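Local coordinates for Lin1840 protein (Listeria innocua serovar 6a, PDB 4ZOC) that probably hydrolyses terminal, non-reducing beta-D-glucosyl residues to release beta-D-glucose, as a family 3 glycoside hydrolase involved in beta-1,2-glucan metabolism, at residues G130-F135 and P345-K350; G371-V376 and A637-I642. The protein carries 2 engineered substitutions. All coordinates share one frame; numbering follows the deposited sequence.

How the interactions relate
Interaction 1 fastens the approach to barrel strand 133-134 against the loop that follows helix 322-338. Interaction 2 pins the end of helix 361-374 to strand 638-648 of the fibronectin type III-like domain. They follow one another along the chain, the first closing before the second opens, and do not touch: their centres are 35 Å apart and their nearest atoms about 18 Å. Both lie away from the glucose pocket of Trp271, Trp409 and Glu473 and from the magnesium site, although the strand used in interaction 2 runs on to the metal ligand Asp648. One contact is water-bridged, the other ionic; Arg347 in the first and Glu373 in the second each have polar partners beyond the two segments.

Interaction 1. Residues G130-F135 and P345-K350; sequences GHHVTF and PYRGLK
His132 and Arg347 run antiparallel alongside one another, imidazole and guanidinium planes 74° apart. The touch is made by the aliphatic part of the arginine: CD lies 3.8 Å from His132 CD2, and Arg347 CB comes within 4.0 Å of His132 NE2. With CG anti to the backbone N (chi1 -154°), Arg347 trails its methylenes past the ring and carries its charged end beyond it. Leu349 adds a van der Waals contact with the glycine backbone, its CD1 sitting 3.7 Å from Gly130 CA.

Direct polar bonds are lacking between the two segments, and two waters, both in the plane of the His132 ring at its edge, supply the bridges. One donates to His131 O and accepts from Arg347 NH1, 2.8 Å away. The other lies 2.7 Å from His132 NE2 and donates to Pro345 O, which also accepts from Gln73 NE2 of helix 66-79. Farther out, the guanidinium is fixed by backbone carbonyls: Leu179 O takes NH2, Gln185 O takes NH1 and Leu339 O takes NE.

On the loop side, a type I' turn from Tyr346 to Leu349, closed by Leu349 N to Tyr346 O, presents both Arg347 and Leu349. On the barrel side, Gly130 at positive phi (96°) is the C' residue of a Schellman motif ending helix 112-128. A short link, 129-132, carries the chain into strand 133-134, the helix-to-strand connection typical of a beta/alpha (TIM) barrel.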
ATOM      1  N   GLY A 130       8.082  -7.737  40.340  1.00 11.85           N
ATOM      2  CA  GLY A 130       6.689  -7.902  40.666  1.00 13.20           C
ATOM      3  C   GLY A 130       5.672  -8.043  39.536  1.00 14.68           C
ATOM      4  O   GLY A 130       4.500  -8.014  39.782  1.00 16.32           O
ATOM      5  N   HIS A 131       6.140  -8.149  38.307  1.00 12.74           N
ATOM      6  CA  HIS A 131       5.275  -8.283  37.132  1.00  9.80           C
ATOM      7  C   HIS A 131       4.903  -9.726  36.820  1.00  8.09           C
ATOM      8  O   HIS A 131       5.748 -10.579  36.789  1.00 10.40           O
ATOM      9  CB  HIS A 131       5.982  -7.685  35.909  1.00 10.31           C
ATOM     10  CG  HIS A 131       6.430  -6.263  36.093  1.00  9.26           C
ATOM     11  ND1 HIS A 131       5.555  -5.203  36.221  1.00  9.04           N
ATOM     12  CD2 HIS A 131       7.670  -5.739  36.230  1.00  7.51           C
ATOM     13  CE1 HIS A 131       6.232  -4.088  36.391  1.00  8.60           C
ATOM     14  NE2 HIS A 131       7.517  -4.392  36.418  1.00  8.70           N
ATOM     15  N   HIS A 132       3.626  -9.948  36.481  1.00  8.99           N
ATOM     16  CA  HIS A 132       3.069 -11.283  36.210  1.00  8.30           C
ATOM     17  C   HIS A 132       2.940 -11.582  34.732  1.00  8.43           C
ATOM     18  O   HIS A 132       2.977 -12.743  34.364  1.00  9.72           O
ATOM     19  CB  HIS A 132       1.679 -11.447  36.760  1.00  7.28           C
ATOM     20  CG  HIS A 132       1.598 -11.101  38.222  1.00 10.26           C
ATOM     21  ND1 HIS A 132       0.457 -10.618  38.804  1.00  9.09           N
ATOM     22  CD2 HIS A 132       2.527 -11.174  39.203  1.00  9.69           C
ATOM     23  CE1 HIS A 132       0.690 -10.358  40.087  1.00 12.11           C
ATOM     24  NE2 HIS A 132       1.925 -10.715  40.368  1.00  9.53           N
ATOM     25  N   VAL A 133       2.678 -10.562  33.924  1.00  8.21           N
ATOM     26  CA  VAL A 133       2.462 -10.693  32.476  1.00  7.47           C
ATOM     27  C   VAL A 133       3.278  -9.682  31.714  1.00  8.26           C
ATOM     28  O   VAL A 133       3.377  -8.536  32.130  1.00  9.74           O
ATOM     29  CB  VAL A 133       0.944 -10.328  32.121  1.00  7.49           C
ATOM     30  CG1 VAL A 133       0.594 -10.467  30.659  1.00  8.12           C
ATOM     31  CG2 VAL A 133      -0.015 -11.155  32.914  1.00  8.97           C
ATOM     32  N   THR A 134       3.810 -10.084  30.561  1.00  8.83           N
ATOM     33  CA  THR A 134       4.346  -9.106  29.640  1.00  7.47           C
ATOM     34  C   THR A 134       3.575  -9.040  28.346  1.00  8.01           C
ATOM     35  O   THR A 134       3.171 -10.083  27.810  1.00  7.62           O
ATOM     36  CB  THR A 134       5.835  -9.375  29.319  1.00  7.58           C
ATOM     37  OG1 THR A 134       6.298  -8.376  28.399  1.00  9.16           O
ATOM     38  CG2 THR A 134       6.101 -10.789  28.649  1.00  6.86           C
ATOM     39  N   PHE A 135       3.517  -7.827  27.799  1.00  8.71           N
ATOM     40  CA  PHE A 135       2.861  -7.553  26.525  1.00  8.10           C
ATOM     41  C   PHE A 135       3.831  -7.821  25.361  1.00  7.88           C
ATOM     42  O   PHE A 135       4.273  -6.878  24.646  1.00  7.08           O
ATOM     43  CB  PHE A 135       2.351  -6.166  26.509  1.00  7.49           C
ATOM     44  CG  PHE A 135       1.303  -5.834  27.616  1.00  7.53           C
ATOM     45  CD1 PHE A 135       0.166  -6.725  27.854  1.00  6.61           C
ATOM     46  CD2 PHE A 135       1.428  -4.660  28.379  1.00  6.99           C
ATOM     47  CE1 PHE A 135      -0.732  -6.417  28.799  1.00  7.16           C
ATOM     48  CE2 PHE A 135       0.439  -4.316  29.280  1.00  7.82           C
ATOM     49  CZ  PHE A 135      -0.635  -5.201  29.465  1.00  7.87           C
ATOM     50  N   PRO A 345      -0.254 -14.102  46.461  1.00 15.51           N
ATOM     51  CA  PRO A 345      -0.592 -12.928  45.657  1.00 14.53           C
ATOM     52  C   PRO A 345       0.619 -12.031  45.351  1.00 12.88           C
ATOM     53  O   PRO A 345       0.470 -11.116  44.570  1.00 14.46           O
ATOM     54  CB  PRO A 345      -1.614 -12.188  46.520  1.00 15.57           C
ATOM     55  CG  PRO A 345      -1.467 -12.744  47.888  1.00 18.26           C
ATOM     56  CD  PRO A 345      -0.796 -14.027  47.845  1.00 16.10           C
ATOM     57  N   TYR A 346       1.761 -12.275  46.001  1.00 13.25           N
ATOM     58  CA  TYR A 346       3.000 -11.547  45.779  1.00 12.52           C
ATOM     59  C   TYR A 346       3.990 -12.266  44.892  1.00 14.04           C
ATOM     60  O   TYR A 346       5.111 -11.773  44.711  1.00 13.36           O
ATOM     61  CB  TYR A 346       3.665 -11.228  47.152  1.00 12.99           C
ATOM     62  CG  TYR A 346       2.708 -10.450  48.032  1.00 15.93           C
ATOM     63  CD1 TYR A 346       2.488  -9.110  47.825  1.00 14.62           C
ATOM     64  CD2 TYR A 346       1.988 -11.075  49.070  1.00 19.40           C
ATOM     65  CE1 TYR A 346       1.554  -8.408  48.544  1.00 16.73           C
ATOM     66  CE2 TYR A 346       1.046 -10.381  49.790  1.00 18.29           C
ATOM     67  CZ  TYR A 346       0.843  -9.049  49.534  1.00 20.40           C
ATOM     68  OH  TYR A 346      -0.041  -8.348  50.266  1.00 24.25           O
ATOM     69  N   ARG A 347       3.573 -13.424  44.332  1.00 12.54           N
ATOM     70  CA  ARG A 347       4.329 -14.224  43.396  1.00 13.12           C
ATOM     71  C   ARG A 347       5.828 -14.244  43.699  1.00 14.06           C
ATOM     72  O   ARG A 347       6.709 -13.891  42.878  1.00 12.77           O
ATOM     73  CB  ARG A 347       4.001 -13.776  41.961  1.00 14.41           C
ATOM     74  CG  ARG A 347       4.208 -14.867  40.973  1.00 13.73           C
ATOM     75  CD  ARG A 347       3.259 -14.804  39.811  1.00 11.42           C
ATOM     76  NE  ARG A 347       3.563 -15.970  38.996  1.00 10.28           N
ATOM     77  CZ  ARG A 347       4.551 -16.050  38.107  1.00 10.52           C
ATOM     78  NH1 ARG A 347       5.368 -15.027  37.886  1.00 11.89           N
ATOM     79  NH2 ARG A 347       4.730 -17.186  37.464  1.00 11.42           N
ATOM     80  N   GLY A 348       6.117 -14.718  44.906  1.00 15.62           N
ATOM     81  CA  GLY A 348       7.474 -15.035  45.278  1.00 14.74           C
ATOM     82  C   GLY A 348       8.225 -13.963  46.038  1.00 15.58           C
ATOM     83  O   GLY A 348       9.253 -14.241  46.576  1.00 17.47           O
ATOM     84  N   LEU A 349       7.691 -12.757  46.127  1.00 10.94           N
ATOM     85  CA  LEU A 349       8.457 -11.666  46.607  1.00 14.23           C
ATOM     86  C   LEU A 349       8.304 -11.280  48.090  1.00 16.91           C
ATOM     87  O   LEU A 349       9.110 -10.534  48.605  1.00 17.70           O
ATOM     88  CB  LEU A 349       8.156 -10.445  45.775  1.00 15.51           C
ATOM     89  CG  LEU A 349       8.484 -10.521  44.281  1.00 16.24           C
ATOM     90  CD1 LEU A 349       8.436  -9.069  43.732  1.00 16.15           C
ATOM     91  CD2 LEU A 349       9.820 -11.171  44.029  1.00 19.20           C
ATOM     92  N   LYS A 350       7.218 -11.674  48.739  1.00 16.34           N
ATOM     93  CA  LYS A 350       6.856 -11.017  50.031  1.00 18.24           C
ATOM     94  C   LYS A 350       7.958 -11.127  51.051  1.00 17.37           C
ATOM     95  O   LYS A 350       8.279 -10.116  51.745  1.00 22.50           O
ATOM     96  CB  LYS A 350       5.568 -11.607  50.621  1.00 19.29           C
ATOM     97  CG  LYS A 350       4.976 -10.807  51.796  1.00 21.48           C
ATOM     98  CD  LYS A 350       4.602  -9.391  51.395  1.00 24.63           C
ATOM     99  CE  LYS A 350       3.447  -8.843  52.245  1.00 31.65           C
ATOM    100  NZ  LYS A 350       3.783  -7.530  52.820  1.00 35.59           N
TER
HETATM  101  O   HOH W   1       5.651 -12.467  38.869  1.00  8.14           O
HETATM  102  O   HOH W   2       2.393 -10.056  42.896  1.00 23.92           O

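Interaction 2. Residues G371-V376 and A637-I642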
ATOM      1  N   GLY A 371      23.384  -9.222  21.078  1.00  8.65           N
ATOM      2  CA  GLY A 371      23.806  -8.117  20.208  1.00  9.43           C
ATOM      3  C   GLY A 371      24.774  -8.573  19.122  1.00 10.23           C
ATOM      4  O   GLY A 371      24.605  -8.156  17.956  1.00  9.22           O
ATOM      5  N   VAL A 372      25.783  -9.396  19.462  1.00 10.35           N
ATOM      6  CA  VAL A 372      26.700  -9.868  18.424  1.00 12.19           C
ATOM      7  C   VAL A 372      26.035 -10.881  17.484  1.00 10.41           C
ATOM      8  O   VAL A 372      26.522 -11.128  16.352  1.00 11.42           O
ATOM      9  CB  VAL A 372      28.075 -10.329  18.965  1.00 15.28           C
ATOM     10  CG1 VAL A 372      28.689  -9.226  19.821  1.00 13.67           C
ATOM     11  CG2 VAL A 372      28.007 -11.547  19.771  1.00 13.73           C
ATOM     12  N   GLU A 373      24.963 -11.542  17.936  1.00 11.43           N
ATOM     13  CA  GLU A 373      24.200 -12.451  17.004  1.00 12.58           C
ATOM     14  C   GLU A 373      23.309 -11.713  15.997  1.00 10.23           C
ATOM     15  O   GLU A 373      23.030 -12.233  14.919  1.00  9.31           O
ATOM     16  CB  GLU A 373      23.253 -13.415  17.768  1.00 12.48           C
ATOM     17  CG  GLU A 373      23.992 -14.420  18.644  1.00 14.36           C
ATOM     18  CD  GLU A 373      24.673 -15.492  17.852  1.00 19.58           C
ATOM     19  OE1 GLU A 373      24.146 -15.890  16.786  1.00 18.44           O
ATOM     20  OE2 GLU A 373      25.763 -15.893  18.286  1.00 23.75           O
ATOM     21  N   SER A 374      22.903 -10.515  16.350  1.00  9.22           N
ATOM     22  CA  SER A 374      21.816  -9.761  15.705  1.00  9.02           C
ATOM     23  C   SER A 374      22.283  -8.653  14.737  1.00  8.74           C
ATOM     24  O   SER A 374      21.548  -8.249  13.830  1.00 10.85           O
ATOM     25  CB  SER A 374      20.990  -9.090  16.784  1.00  8.97           C
ATOM     26  OG  SER A 374      20.362 -10.045  17.583  1.00  9.82           O
ATOM     27  N   ALA A 375      23.495  -8.186  14.920  1.00  8.49           N
ATOM     28  CA  ALA A 375      24.061  -7.153  14.020  1.00  7.69           C
ATOM     29  C   ALA A 375      24.254  -7.752  12.624  1.00  7.74           C
ATOM     30  O   ALA A 375      24.509  -8.982  12.490  1.00  7.19           O
ATOM     31  CB  ALA A 375      25.364  -6.633  14.534  1.00  7.04           C
ATOM     32  N   VAL A 376      24.224  -6.892  11.606  1.00  7.86           N
ATOM     33  CA  VAL A 376      24.301  -7.364  10.209  1.00  7.55           C
ATOM     34  C   VAL A 376      25.365  -6.583   9.495  1.00  7.98           C
ATOM     35  O   VAL A 376      25.346  -5.369   9.409  1.00  6.95           O
ATOM     36  CB  VAL A 376      22.993  -7.242   9.418  1.00  7.85           C
ATOM     37  CG1 VAL A 376      23.175  -7.835   8.022  1.00  9.61           C
ATOM     38  CG2 VAL A 376      21.849  -7.882  10.168  1.00  8.06           C
ATOM     39  N   ALA A 637      36.877 -18.577  12.523  1.00 12.33           N
ATOM     40  CA  ALA A 637      35.663 -19.217  13.028  1.00 13.73           C
ATOM     41  C   ALA A 637      34.480 -18.271  12.789  1.00 14.95           C
ATOM     42  O   ALA A 637      34.642 -17.039  12.876  1.00 11.19           O
ATOM     43  CB  ALA A 637      35.791 -19.494  14.512  1.00 18.54           C
ATOM     44  N   GLY A 638      33.326 -18.830  12.452  1.00 12.34           N
ATOM     45  CA  GLY A 638      32.169 -17.992  12.238  1.00 11.85           C
ATOM     46  C   GLY A 638      30.936 -18.786  12.150  1.00 12.20           C
ATOM     47  O   GLY A 638      30.987 -20.030  12.162  1.00 14.40           O
ATOM     48  N   LYS A 639      29.814 -18.074  12.115  1.00 10.68           N
ATOM     49  CA  LYS A 639      28.510 -18.650  11.952  1.00 12.26           C
ATOM     50  C   LYS A 639      27.855 -18.242  10.620  1.00  9.54           C
ATOM     51  O   LYS A 639      27.957 -17.112  10.154  1.00 11.32           O
ATOM     52  CB  LYS A 639      27.607 -18.189  13.121  1.00 13.11           C
ATOM     53  CG  LYS A 639      28.022 -18.769  14.458  1.00 12.28           C
ATOM     54  CD  LYS A 639      27.471 -17.982  15.605  1.00 14.74           C
ATOM     55  CE  LYS A 639      28.051 -18.471  16.909  1.00 17.63           C
ATOM     56  NZ  LYS A 639      27.243 -17.794  17.930  1.00 28.89           N
ATOM     57  N   GLU A 640      27.162 -19.184  10.011  1.00 10.08           N
ATOM     58  CA  GLU A 640      26.444 -18.957   8.783  1.00  9.91           C
ATOM     59  C   GLU A 640      24.994 -19.364   9.039  1.00 10.87           C
ATOM     60  O   GLU A 640      24.700 -20.275   9.844  1.00 14.32           O
ATOM     61  CB  GLU A 640      27.032 -19.850   7.658  1.00 10.60           C
ATOM     62  CG  GLU A 640      26.374 -19.695   6.281  1.00 11.52           C
ATOM     63  CD  GLU A 640      26.397 -18.255   5.762  1.00 12.78           C
ATOM     64  OE1 GLU A 640      27.234 -17.853   4.917  1.00 13.46           O
ATOM     65  OE2 GLU A 640      25.534 -17.477   6.243  1.00 11.77           O
ATOM     66  N   VAL A 641      24.067 -18.712   8.350  1.00 11.98           N
ATOM     67  CA  VAL A 641      22.609 -19.040   8.458  1.00 10.53           C
ATOM     68  C   VAL A 641      22.213 -19.743   7.200  1.00 10.17           C
ATOM     69  O   VAL A 641      22.020 -19.114   6.147  1.00 11.02           O
ATOM     70  CB  VAL A 641      21.708 -17.786   8.760  1.00 10.51           C
ATOM     71  CG1 VAL A 641      20.221 -18.180   8.873  1.00 10.72           C
ATOM     72  CG2 VAL A 641      22.156 -17.144  10.023  1.00 11.98           C
ATOM     73  N   ILE A 642      22.046 -21.078   7.319  1.00 10.43           N
ATOM     74  CA  ILE A 642      21.527 -21.887   6.188  1.00 11.27           C
ATOM     75  C   ILE A 642      20.017 -21.627   6.139  1.00 10.19           C
ATOM     76  O   ILE A 642      19.357 -21.702   7.173  1.00 11.28           O
ATOM     77  CB  ILE A 642      21.775 -23.373   6.359  1.00 11.07           C
ATOM     78  CG1 ILE A 642      23.289 -23.630   6.515  1.00 14.46           C
ATOM     79  CG2 ILE A 642      21.083 -24.134   5.260  1.00 12.40           C
ATOM     80  CD1 ILE A 642      23.714 -25.044   6.955  1.00 16.59           C
TER
HETATM   81  O   HOH W   3      24.191 -19.129  16.979  1.00 26.65           O
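Glu373 OE1 is gripped twice, by the NZ of Lys665 in a salt bridge and by a water that donates to it over 3.2 Å, while its twin OE2 faces Lys639 across the contact. The ion pair joins the last turn of helix 361-374 to strand 638-648 in the five-stranded sheet of the fibronectin type III-like domain. Lys639 NZ lies 2.4 Å from Glu373 OE2, a salt bridge whose length is doubtful because it is shorter than a normal N-O hydrogen bond. The water on OE1 also accepts weakly from Lys639 NZ.

The two side chains meet roughly perpendicular to each other. Lys639 reaches out straight from CG and directs its ammonium group at the helix, whereas Glu373 kinks at its second torsion (chi2 -73°), which swings its carboxylate toward the strand. With a lysine near each oxygen, the acid is probably kept ionised.

Lys639 and Lys665 are side-chain neighbours, Lys665 belonging to the adjacent antiparallel strand 659-668, so the carboxylate is held by two strands of one sheet. Next along the chain, Glu640 turns back on its own backbone while its OE2 also forms a salt bridge with Lys549 NZ: Glu640 OE2 accepts through its anti lone pair from Val641 N, over 2.8 Å at an N-H-O angle of 145°.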